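Local structure of glycosyl hydrolases family 31 family protein (Aspergillus niger, 6DRU) at residues I389-I394 with D464-S469; M281-Y286 with E319-L324; A446-F451 with R478-I483. The protein removes alpha-xylose from the non-reducing terminal glucose of xyloglucan oligosaccharides as an alpha-xylosidase of glycosyl hydrolase family 31. All blocks are in the same frame, centred on the assembly; numbering follows the deposited sequence.

Contact 1 of 3, residues I389-I394 with D464-S469; sequences IKNFWI and DHVSLS
Phe392 and Trp393 pair with Ser467 and Leu468 in two neighbouring parallel strands of the TIM barrel, whose axes run 10° apart. The central rung is Leu468 N to Phe392 O at 2.9 Å. The rungs before and after it are weak: Phe392 N reaches Val466 O at 3.4 Å, and Ile394 N meets Leu468 O at a bent angle. Ahead of them a side chain extends the ladder. Asn391 OD1 accepts Val466 N at 2.9 Å in the plane of its carbonyl, nearly straight (168°), while ND2 donates to Met320 O of strand 319-328, so that both ends of the buried amide are satisfied and its flip is fixed. Ser467 OG is paired with Ser481 OG, and Ser469 OG with Ser471 O. Just before Asn391, Lys390 CB lies over one face of the His465 ring, a CH-pi contact 3.7 Å from its centroid. Trp393 belongs to the xylose pocket; Leu468 lies alongside, pointing the same way, both with CG anti to the backbone N (chi1 -174° for Trp393). Leu468 CD2 lies over one face of the Trp393 five-membered ring, 3.5 Å from the centroid, and Leu468 O is in plane at its edge.

Contact 2 of 3, residues M281-Y286 with E319-L324; sequences MIVIDY and EMMASL. With XYS (alpha-D-xylopyranose), chain N; BGC (beta-D-glucopyranose), chain F.
Tyr286 and Ser323 meet beside the xylose pocket, at the C-terminal side of a parallel pair of TIM-barrel strands. Tyr286 CB starts the side chain beside Ser323 OG, 3.6 Å away. CG, between the backbone N and the carbonyl carbon (chi1 70°), starts the ring on its way to the sugars. Further out, C5 of the bound xylose sits over one ring face, offset toward the rim, nearest Tyr286 CZ (3.6 Å) and CE1. At the tip, Tyr286 OH accepts a hydrogen bond from O6 of the glucose at 3.0 Å. One phenol therefore touches both sugars, by its face and by its hydroxyl. The preceding residue binds the next ring position of the xylose: Asp285 OD2 accepts a hydrogen bond from xylose O4 at 2.5 Å, while OD1 accepts a water at 2.8 Å and a weak bond from Tyr286 N. The same water is 2.9 Å from Ser323 OG and so links the carboxylate to the neighbouring strand. Asp487, His557 and Arg470 also bind the xylose.

Behind the pocket the strands, 20° apart, are joined by Ile282 N to Glu319 O, Met321 N to Ile282 O and Ile284 N to Met321 O. On the face of Val283, the Met281 and Met321 side chains cross, SD of the first touching CB of the second at 3.7 Å; on the other face, Met320 CE, brought round by a bent chain, rests 3.7 Å from Ile284 CD1. This is the strand pair of a beta-alpha-beta unit. Its helix, 305-316, packs on Ile284 and Met320, whereas Val283 leans on Trp393 of strand 391-394; strand 252-254 flanks 281-284, and 391-394 flanks 319-328.

Contact 3 of 3, residues A446-F451 with R478-I483; sequences AIEEGF and RFCSMI
Glu448, on helix 439-455, reaches across to the chain that leads into strand 481-484 and meets three of its residues in turn. Arg478 comes first. Its O lies 4.2 Å from Glu448 OE2 with a water between them; the water is 2.9 Å from Arg478 O, but its very short approach to the carboxylate makes that link doubtful. The guanidinium points elsewhere, with NE donating to Gly475 O, and Arg478 CG covers the centre of one face of the next ring. That ring, Phe479, turns its edge to the helix: CD1 touches Glu448 CG at 3.5 Å and CB about as closely, while Trp441 packs edge-to-face with it. Cys480 N then gives the direct bond, to Glu448 OE1 at 2.8 Å and 164°, arriving from above the carboxylate plane, 37° out of it. The glutamate gets there with CG anti to its backbone N and a bend at chi2 (74°). OE1 also accepts a second water, which donates a longer bond to Cys480 O, and OE2 forms a salt bridge with Arg452; these donors would favour a charged carboxylate in this buried place. Cys480 is the centre of an inverse gamma turn, closed by a weak bond from Ser481 N to Phe479 O. Its SG is in a disulfide with Cys463, and its CB lies 4.5 Å from Phe451 CD2. Ser481 follows, its OG bonded to Gln444 and Ser467, and the strand begins. A helix packed outside a TIM barrel, here capturing the turn that enters a barrel strand, is what this arrangement represents.

Overall arrangement
From the N terminus, contact 2 closes first: segments 281-286 and 319-324 are joined across 32 residues that hold helix 305-316. Contacts 1 and 3 come later and cross, since the chain passes 389-394, 446-451, 464-469 and 478-483 in that order; helix 439-455 thus lies within the loop closed by contact 1. All three reach one barrel sheet. Strand 391-394 joins contacts 1 and 2 through Trp393, whose N and O probably bond Ala322 O and Leu324 N. Contacts 1 and 3 meet where Ser467 N and O face Cys480 O and Met482 N. Contacts 2 and 3 do not touch, their centres lying about 15 Å apart.

Contact 1 of 3, residues I389-I394 with D464-S469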
loop_
_atom_site.group_PDB
_atom_site.type_symbol
_atom_site.label_atom_id
_atom_site.label_comp_id
_atom_site.label_asym_id
_atom_site.label_seq_id
_atom_site.Cartn_x
_atom_site.Cartn_y
_atom_site.Cartn_z
ATOM N N ILE A 389 42.226 -11.293 20.741
ATOM C CA ILE A 389 40.888 -11.864 20.642
ATOM C C ILE A 389 40.541 -11.894 19.159
ATOM O O ILE A 389 40.063 -10.906 18.598
ATOM C CB ILE A 389 39.869 -11.065 21.458
ATOM C CG1 ILE A 389 40.306 -10.997 22.921
ATOM C CG2 ILE A 389 38.486 -11.694 21.348
ATOM C CD1 ILE A 389 39.614 -9.921 23.716
ATOM N N LYS A 390 40.773 -13.039 18.517
ATOM C CA LYS A 390 40.654 -13.152 17.070
ATOM C C LYS A 390 39.485 -14.025 16.634
ATOM O O LYS A 390 39.376 -14.353 15.450
ATOM C CB LYS A 390 41.960 -13.690 16.486
ATOM C CG LYS A 390 43.195 -12.995 17.034
ATOM C CD LYS A 390 44.466 -13.506 16.383
ATOM C CE LYS A 390 45.525 -12.417 16.330
ATOM N NZ LYS A 390 46.515 -12.653 15.242
ATOM N N ASN A 391 38.605 -14.396 17.556
ATOM C CA ASN A 391 37.367 -15.090 17.233
ATOM C C ASN A 391 36.208 -14.266 17.772
ATOM O O ASN A 391 36.325 -13.644 18.832
ATOM C CB ASN A 391 37.357 -16.501 17.824
ATOM C CG ASN A 391 38.552 -17.325 17.378
ATOM O OD1 ASN A 391 38.528 -17.954 16.319
ATOM N ND2 ASN A 391 39.610 -17.316 18.182
ATOM N N PHE A 392 35.096 -14.243 17.043
ATOM C CA PHE A 392 34.036 -13.285 17.326
ATOM C C PHE A 392 32.686 -13.974 17.456
ATOM O O PHE A 392 32.356 -14.880 16.687
ATOM C CB PHE A 392 33.987 -12.211 16.244
ATOM C CG PHE A 392 35.206 -11.340 16.224
ATOM C CD1 PHE A 392 35.357 -10.324 17.150
ATOM C CD2 PHE A 392 36.216 -11.556 15.301
ATOM C CE1 PHE A 392 36.481 -9.525 17.145
ATOM C CE2 PHE A 392 37.347 -10.760 15.292
ATOM C CZ PHE A 392 37.479 -9.742 16.216
ATOM N N TRP A 393 31.911 -13.524 18.436
ATOM C CA TRP A 393 30.590 -14.059 18.744
ATOM C C TRP A 393 29.561 -13.031 18.286
ATOM O O TRP A 393 29.290 -12.053 18.988
ATOM C CB TRP A 393 30.473 -14.354 20.238
ATOM C CG TRP A 393 29.213 -15.045 20.641
ATOM C CD1 TRP A 393 28.231 -15.507 19.818
ATOM C CD2 TRP A 393 28.800 -15.360 21.977
ATOM N NE1 TRP A 393 27.232 -16.086 20.557
ATOM C CE2 TRP A 393 27.556 -16.010 21.885
ATOM C CE3 TRP A 393 29.362 -15.152 23.240
ATOM C CZ2 TRP A 393 26.862 -16.457 23.008
ATOM C CZ3 TRP A 393 28.673 -15.598 24.354
ATOM C CH2 TRP A 393 27.435 -16.241 24.230
ATOM N N ILE A 394 28.999 -13.249 17.098
ATOM C CA ILE A 394 28.053 -12.305 16.500
ATOM C C ILE A 394 26.650 -12.747 16.901
ATOM O O ILE A 394 25.977 -13.502 16.199
ATOM C CB ILE A 394 28.232 -12.193 14.992
ATOM C CG1 ILE A 394 28.601 -13.554 14.392
ATOM C CG2 ILE A 394 29.282 -11.155 14.707
ATOM C CD1 ILE A 394 28.729 -13.548 12.883
ATOM N N ASP A 464 41.728 -19.875 9.956
ATOM C CA ASP A 464 42.547 -19.660 11.141
ATOM C C ASP A 464 41.704 -19.337 12.363
ATOM O O ASP A 464 42.113 -19.634 13.491
ATOM C CB ASP A 464 43.545 -18.523 10.904
ATOM C CG ASP A 464 44.751 -18.961 10.099
ATOM O OD1 ASP A 464 44.798 -20.139 9.682
ATOM O OD2 ASP A 464 45.651 -18.124 9.878
ATOM N N HIS A 465 40.533 -18.738 12.158
ATOM C CA HIS A 465 39.650 -18.339 13.241
ATOM C C HIS A 465 38.212 -18.609 12.822
ATOM O O HIS A 465 37.916 -18.835 11.645
ATOM C CB HIS A 465 39.858 -16.864 13.600
ATOM C CG HIS A 465 41.299 -16.470 13.697
ATOM N ND1 HIS A 465 42.068 -16.727 14.812
ATOM C CD2 HIS A 465 42.116 -15.858 12.809
ATOM C CE1 HIS A 465 43.295 -16.279 14.611
ATOM N NE2 HIS A 465 43.350 -15.747 13.403
ATOM N N VAL A 466 37.307 -18.584 13.801
ATOM C CA VAL A 466 35.897 -18.867 13.575
ATOM C C VAL A 466 35.055 -17.739 14.155
ATOM O O VAL A 466 35.535 -16.888 14.903
ATOM C CB VAL A 466 35.459 -20.216 14.181
ATOM C CG1 VAL A 466 36.357 -21.338 13.703
ATOM C CG2 VAL A 466 35.464 -20.133 15.698
ATOM N N SER A 467 33.776 -17.749 13.788
ATOM C CA SER A 467 32.778 -16.867 14.368
ATOM C C SER A 467 31.597 -17.704 14.836
ATOM O O SER A 467 31.305 -18.763 14.273
ATOM C CB SER A 467 32.305 -15.797 13.374
ATOM O OG SER A 467 31.486 -16.360 12.365
ATOM N N LEU A 468 30.926 -17.229 15.880
ATOM C CA LEU A 468 29.780 -17.918 16.463
ATOM C C LEU A 468 28.535 -17.095 16.161
ATOM O O LEU A 468 28.368 -15.991 16.692
ATOM C CB LEU A 468 29.972 -18.117 17.965
ATOM C CG LEU A 468 28.865 -18.824 18.750
ATOM C CD1 LEU A 468 28.603 -20.215 18.197
ATOM C CD2 LEU A 468 29.235 -18.899 20.219
ATOM N N SER A 469 27.666 -17.630 15.307
ATOM C CA SER A 469 26.468 -16.937 14.858
ATOM C C SER A 469 25.224 -17.701 15.286
ATOM O O SER A 469 25.239 -18.930 15.406
ATOM C CB SER A 469 26.475 -16.761 13.333
ATOM O OG SER A 469 25.202 -16.368 12.855
#

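Contact 2 of 3, residues M281-Y286 with E319-L324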
loop_
_atom_site.group_PDB
_atom_site.type_symbol
_atom_site.label_atom_id
_atom_site.label_comp_id
_atom_site.label_asym_id
_atom_site.label_seq_id
_atom_site.Cartn_x
_atom_site.Cartn_y
_atom_site.Cartn_z
ATOM N N MET A 281 39.215 -22.792 23.965
ATOM C CA MET A 281 38.754 -21.442 23.677
ATOM C C MET A 281 37.965 -20.910 24.865
ATOM O O MET A 281 37.137 -21.623 25.438
ATOM C CB MET A 281 37.895 -21.402 22.406
ATOM C CG MET A 281 37.888 -20.047 21.712
ATOM S SD MET A 281 36.468 -19.799 20.631
ATOM C CE MET A 281 36.869 -20.883 19.267
ATOM N N ILE A 282 38.232 -19.656 25.223
ATOM C CA ILE A 282 37.544 -18.958 26.305
ATOM C C ILE A 282 36.691 -17.862 25.677
ATOM O O ILE A 282 37.185 -17.090 24.845
ATOM C CB ILE A 282 38.551 -18.363 27.303
ATOM C CG1 ILE A 282 39.289 -19.472 28.064
ATOM C CG2 ILE A 282 37.847 -17.433 28.281
ATOM C CD1 ILE A 282 38.550 -20.028 29.244
ATOM N N VAL A 283 35.421 -17.785 26.069
ATOM C CA VAL A 283 34.458 -16.883 25.441
ATOM C C VAL A 283 34.037 -15.810 26.438
ATOM O O VAL A 283 33.719 -16.116 27.594
ATOM C CB VAL A 283 33.234 -17.650 24.916
ATOM C CG1 VAL A 283 32.324 -16.722 24.135
ATOM C CG2 VAL A 283 33.672 -18.821 24.052
ATOM N N ILE A 284 34.026 -14.557 25.985
ATOM C CA ILE A 284 33.533 -13.419 26.755
ATOM C C ILE A 284 32.188 -13.003 26.177
ATOM O O ILE A 284 32.079 -12.737 24.974
ATOM C CB ILE A 284 34.526 -12.243 26.728
ATOM C CG1 ILE A 284 35.874 -12.665 27.314
ATOM C CG2 ILE A 284 33.963 -11.053 27.492
ATOM C CD1 ILE A 284 36.939 -11.594 27.215
ATOM N N ASP A 285 31.168 -12.937 27.030
ATOM C CA ASP A 285 29.801 -12.716 26.572
ATOM C C ASP A 285 29.540 -11.219 26.384
ATOM O O ASP A 285 30.460 -10.398 26.334
ATOM C CB ASP A 285 28.815 -13.358 27.546
ATOM C CG ASP A 285 27.468 -13.658 26.908
ATOM O OD1 ASP A 285 27.235 -13.210 25.764
ATOM O OD2 ASP A 285 26.640 -14.336 27.552
ATOM N N TYR A 286 28.265 -10.852 26.275
ATOM C CA TYR A 286 27.856 -9.490 25.960
ATOM C C TYR A 286 27.914 -8.608 27.209
ATOM O O TYR A 286 28.414 -9.008 28.264
ATOM C CB TYR A 286 26.469 -9.490 25.315
ATOM C CG TYR A 286 25.298 -9.849 26.216
ATOM C CD1 TYR A 286 25.449 -10.679 27.322
ATOM C CD2 TYR A 286 24.028 -9.360 25.943
ATOM C CE1 TYR A 286 24.371 -11.001 28.129
ATOM C CE2 TYR A 286 22.946 -9.679 26.740
ATOM C CZ TYR A 286 23.120 -10.498 27.833
ATOM O OH TYR A 286 22.042 -10.813 28.628
ATOM N N GLU A 319 42.611 -20.045 22.647
ATOM C CA GLU A 319 42.271 -18.792 21.998
ATOM C C GLU A 319 41.086 -18.149 22.713
ATOM O O GLU A 319 40.494 -18.722 23.630
ATOM C CB GLU A 319 41.964 -19.016 20.520
ATOM C CG GLU A 319 43.182 -19.402 19.695
ATOM C CD GLU A 319 43.399 -18.480 18.510
ATOM O OE1 GLU A 319 43.831 -17.326 18.719
ATOM O OE2 GLU A 319 43.142 -18.914 17.366
ATOM N N MET A 320 40.732 -16.942 22.282
ATOM C CA MET A 320 39.673 -16.182 22.928
ATOM C C MET A 320 38.625 -15.749 21.913
ATOM O O MET A 320 38.915 -15.572 20.727
ATOM C CB MET A 320 40.233 -14.952 23.655
ATOM C CG MET A 320 41.196 -15.291 24.779
ATOM S SD MET A 320 41.144 -14.077 26.110
ATOM C CE MET A 320 39.463 -14.290 26.689
ATOM N N MET A 321 37.396 -15.586 22.404
ATOM C CA MET A 321 36.269 -15.122 21.610
ATOM C C MET A 321 35.502 -14.076 22.404
ATOM O O MET A 321 35.325 -14.216 23.618
ATOM C CB MET A 321 35.334 -16.279 21.223
ATOM C CG MET A 321 34.083 -15.843 20.479
ATOM S SD MET A 321 33.051 -17.215 19.929
ATOM C CE MET A 321 34.019 -17.840 18.557
ATOM N N ALA A 322 35.051 -13.027 21.718
ATOM C CA ALA A 322 34.316 -11.943 22.350
ATOM C C ALA A 322 33.000 -11.716 21.618
ATOM O O ALA A 322 32.854 -12.042 20.436
ATOM C CB ALA A 322 35.135 -10.648 22.374
ATOM N N SER A 323 32.043 -11.139 22.338
ATOM C CA SER A 323 30.685 -10.957 21.849
ATOM C C SER A 323 30.466 -9.535 21.350
ATOM O O SER A 323 31.039 -8.575 21.872
ATOM C CB SER A 323 29.669 -11.272 22.951
ATOM O OG SER A 323 28.375 -10.807 22.608
ATOM N N LEU A 324 29.623 -9.411 20.327
ATOM C CA LEU A 324 29.207 -8.110 19.824
ATOM C C LEU A 324 27.767 -8.203 19.342
ATOM O O LEU A 324 27.362 -9.214 18.760
ATOM C CB LEU A 324 30.117 -7.614 18.692
ATOM C CG LEU A 324 30.170 -8.430 17.398
ATOM C CD1 LEU A 324 30.217 -7.511 16.189
ATOM C CD2 LEU A 324 31.371 -9.359 17.407
HETATM C C1 XYS N . 21.642 -13.889 23.890
HETATM C C2 XYS N . 22.443 -15.107 23.488
HETATM C C3 XYS N . 23.121 -15.677 24.714
HETATM C C4 XYS N . 23.916 -14.592 25.406
HETATM C C5 XYS N . 23.026 -13.392 25.645
HETATM O O1 XYS N . 20.685 -14.257 24.856
HETATM O O2 XYS N . 21.588 -16.070 22.920
HETATM O O3 XYS N . 23.983 -16.725 24.335
HETATM O O4 XYS N . 24.390 -15.076 26.640
HETATM O O5 XYS N . 22.512 -12.917 24.420
HETATM C C2 BGC F . 15.198 -11.737 26.924
HETATM C C3 BGC F . 15.425 -11.612 25.457
HETATM C C4 BGC F . 16.871 -11.152 25.193
HETATM C C5 BGC F . 17.840 -12.033 25.931
HETATM C C6 BGC F . 19.253 -11.490 25.767
HETATM C C1 BGC F . 16.241 -12.673 27.477
HETATM O O2 BGC F . 13.876 -12.257 27.189
HETATM O O3 BGC F . 14.533 -10.693 24.938
HETATM O O4 BGC F . 17.148 -11.224 23.812
HETATM O O5 BGC F . 17.522 -12.062 27.309
HETATM O O6 BGC F . 20.090 -12.042 26.761
HETATM O O HOH W 1 26.252 -12.677 23.236
#

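Contact 3 of 3, residues A446-F451 with R478-I483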
loop_
_atom_site.group_PDB
_atom_site.type_symbol
_atom_site.label_atom_id
_atom_site.label_comp_id
_atom_site.label_asym_id
_atom_site.label_seq_id
_atom_site.Cartn_x
_atom_site.Cartn_y
_atom_site.Cartn_z
ATOM N N ALA A 446 30.523 -10.173 7.025
ATOM C CA ALA A 446 31.349 -9.063 7.491
ATOM C C ALA A 446 32.622 -9.556 8.172
ATOM O O ALA A 446 33.710 -9.022 7.925
ATOM C CB ALA A 446 30.543 -8.172 8.436
ATOM N N ILE A 447 32.513 -10.581 9.021
ATOM C CA ILE A 447 33.702 -11.100 9.695
ATOM C C ILE A 447 34.482 -12.027 8.776
ATOM O O ILE A 447 35.716 -12.084 8.851
ATOM C CB ILE A 447 33.329 -11.799 11.013
ATOM C CG1 ILE A 447 32.696 -10.808 11.980
ATOM C CG2 ILE A 447 34.544 -12.422 11.663
ATOM C CD1 ILE A 447 31.215 -10.887 11.987
ATOM N N GLU A 448 33.793 -12.755 7.895
ATOM C CA GLU A 448 34.500 -13.584 6.927
ATOM C C GLU A 448 35.424 -12.734 6.067
ATOM O O GLU A 448 36.581 -13.101 5.828
ATOM C CB GLU A 448 33.502 -14.346 6.056
ATOM C CG GLU A 448 34.146 -15.199 4.973
ATOM C CD GLU A 448 34.797 -16.457 5.522
ATOM O OE1 GLU A 448 34.552 -16.793 6.701
ATOM O OE2 GLU A 448 35.559 -17.108 4.776
ATOM N N GLU A 449 34.931 -11.582 5.604
ATOM C CA GLU A 449 35.771 -10.668 4.838
ATOM C C GLU A 449 36.928 -10.152 5.683
ATOM O O GLU A 449 38.052 -10.007 5.189
ATOM C CB GLU A 449 34.930 -9.505 4.309
ATOM C CG GLU A 449 33.913 -9.902 3.248
ATOM C CD GLU A 449 32.926 -8.789 2.935
ATOM O OE1 GLU A 449 32.740 -7.892 3.785
ATOM O OE2 GLU A 449 32.332 -8.819 1.835
ATOM N N GLY A 450 36.676 -9.879 6.965
ATOM C CA GLY A 450 37.744 -9.416 7.836
ATOM C C GLY A 450 38.771 -10.491 8.130
ATOM O O GLY A 450 39.978 -10.232 8.108
ATOM N N PHE A 451 38.309 -11.708 8.427
ATOM C CA PHE A 451 39.223 -12.828 8.629
ATOM C C PHE A 451 40.108 -13.036 7.407
ATOM O O PHE A 451 41.339 -13.062 7.512
ATOM C CB PHE A 451 38.432 -14.101 8.934
ATOM C CG PHE A 451 37.973 -14.211 10.361
ATOM C CD1 PHE A 451 38.519 -13.410 11.348
ATOM C CD2 PHE A 451 36.990 -15.124 10.713
ATOM C CE1 PHE A 451 38.093 -13.515 12.661
ATOM C CE2 PHE A 451 36.561 -15.235 12.022
ATOM C CZ PHE A 451 37.114 -14.430 12.997
ATOM N N ARG A 478 29.470 -21.593 3.830
ATOM C CA ARG A 478 30.673 -21.135 3.148
ATOM C C ARG A 478 31.585 -20.309 4.047
ATOM O O ARG A 478 32.715 -20.015 3.643
ATOM C CB ARG A 478 30.291 -20.309 1.919
ATOM C CG ARG A 478 29.780 -18.919 2.257
ATOM C CD ARG A 478 29.339 -18.166 1.014
ATOM N NE ARG A 478 28.142 -18.751 0.421
ATOM C CZ ARG A 478 27.533 -18.274 -0.659
ATOM N NH1 ARG A 478 28.010 -17.198 -1.272
ATOM N NH2 ARG A 478 26.446 -18.872 -1.128
ATOM N N PHE A 479 31.133 -19.934 5.238
ATOM C CA PHE A 479 31.884 -19.052 6.120
ATOM C C PHE A 479 32.589 -19.844 7.216
ATOM O O PHE A 479 32.158 -20.933 7.599
ATOM C CB PHE A 479 30.965 -18.013 6.766
ATOM C CG PHE A 479 30.178 -17.194 5.784
ATOM C CD1 PHE A 479 30.817 -16.337 4.904
ATOM C CD2 PHE A 479 28.795 -17.266 5.755
ATOM C CE1 PHE A 479 30.093 -15.578 4.005
ATOM C CE2 PHE A 479 28.065 -16.508 4.858
ATOM C CZ PHE A 479 28.715 -15.662 3.982
ATOM N N CYS A 480 33.685 -19.274 7.722
ATOM C CA CYS A 480 34.303 -19.762 8.950
ATOM C C CYS A 480 33.388 -19.443 10.126
ATOM O O CYS A 480 33.759 -18.668 11.013
ATOM C CB CYS A 480 35.681 -19.128 9.165
ATOM S SG CYS A 480 36.903 -19.410 7.855
ATOM N N SER A 481 32.195 -20.032 10.144
ATOM C CA SER A 481 31.157 -19.635 11.084
ATOM C C SER A 481 30.348 -20.858 11.487
ATOM O O SER A 481 29.992 -21.680 10.640
ATOM C CB SER A 481 30.239 -18.572 10.469
ATOM O OG SER A 481 29.280 -18.118 11.408
ATOM N N MET A 482 30.061 -20.967 12.782
ATOM C CA MET A 482 29.270 -22.061 13.327
ATOM C C MET A 482 27.959 -21.522 13.886
ATOM O O MET A 482 27.919 -20.433 14.466
ATOM C CB MET A 482 30.042 -22.816 14.415
ATOM C CG MET A 482 30.379 -21.984 15.640
ATOM S SD MET A 482 31.274 -22.912 16.900
ATOM C CE MET A 482 32.956 -22.752 16.307
ATOM N N ILE A 483 26.889 -22.287 13.699
ATOM C CA ILE A 483 25.554 -21.908 14.147
ATOM C C ILE A 483 25.260 -22.641 15.447
ATOM O O ILE A 483 25.628 -23.812 15.607
ATOM C CB ILE A 483 24.501 -22.250 13.074
ATOM C CG1 ILE A 483 24.855 -21.599 11.734
ATOM C CG2 ILE A 483 23.116 -21.806 13.514
ATOM C CD1 ILE A 483 24.832 -20.096 11.756
HETATM O O HOH W 2 35.519 -19.450 4.191
HETATM O O HOH W 3 34.486 -16.151 9.194
#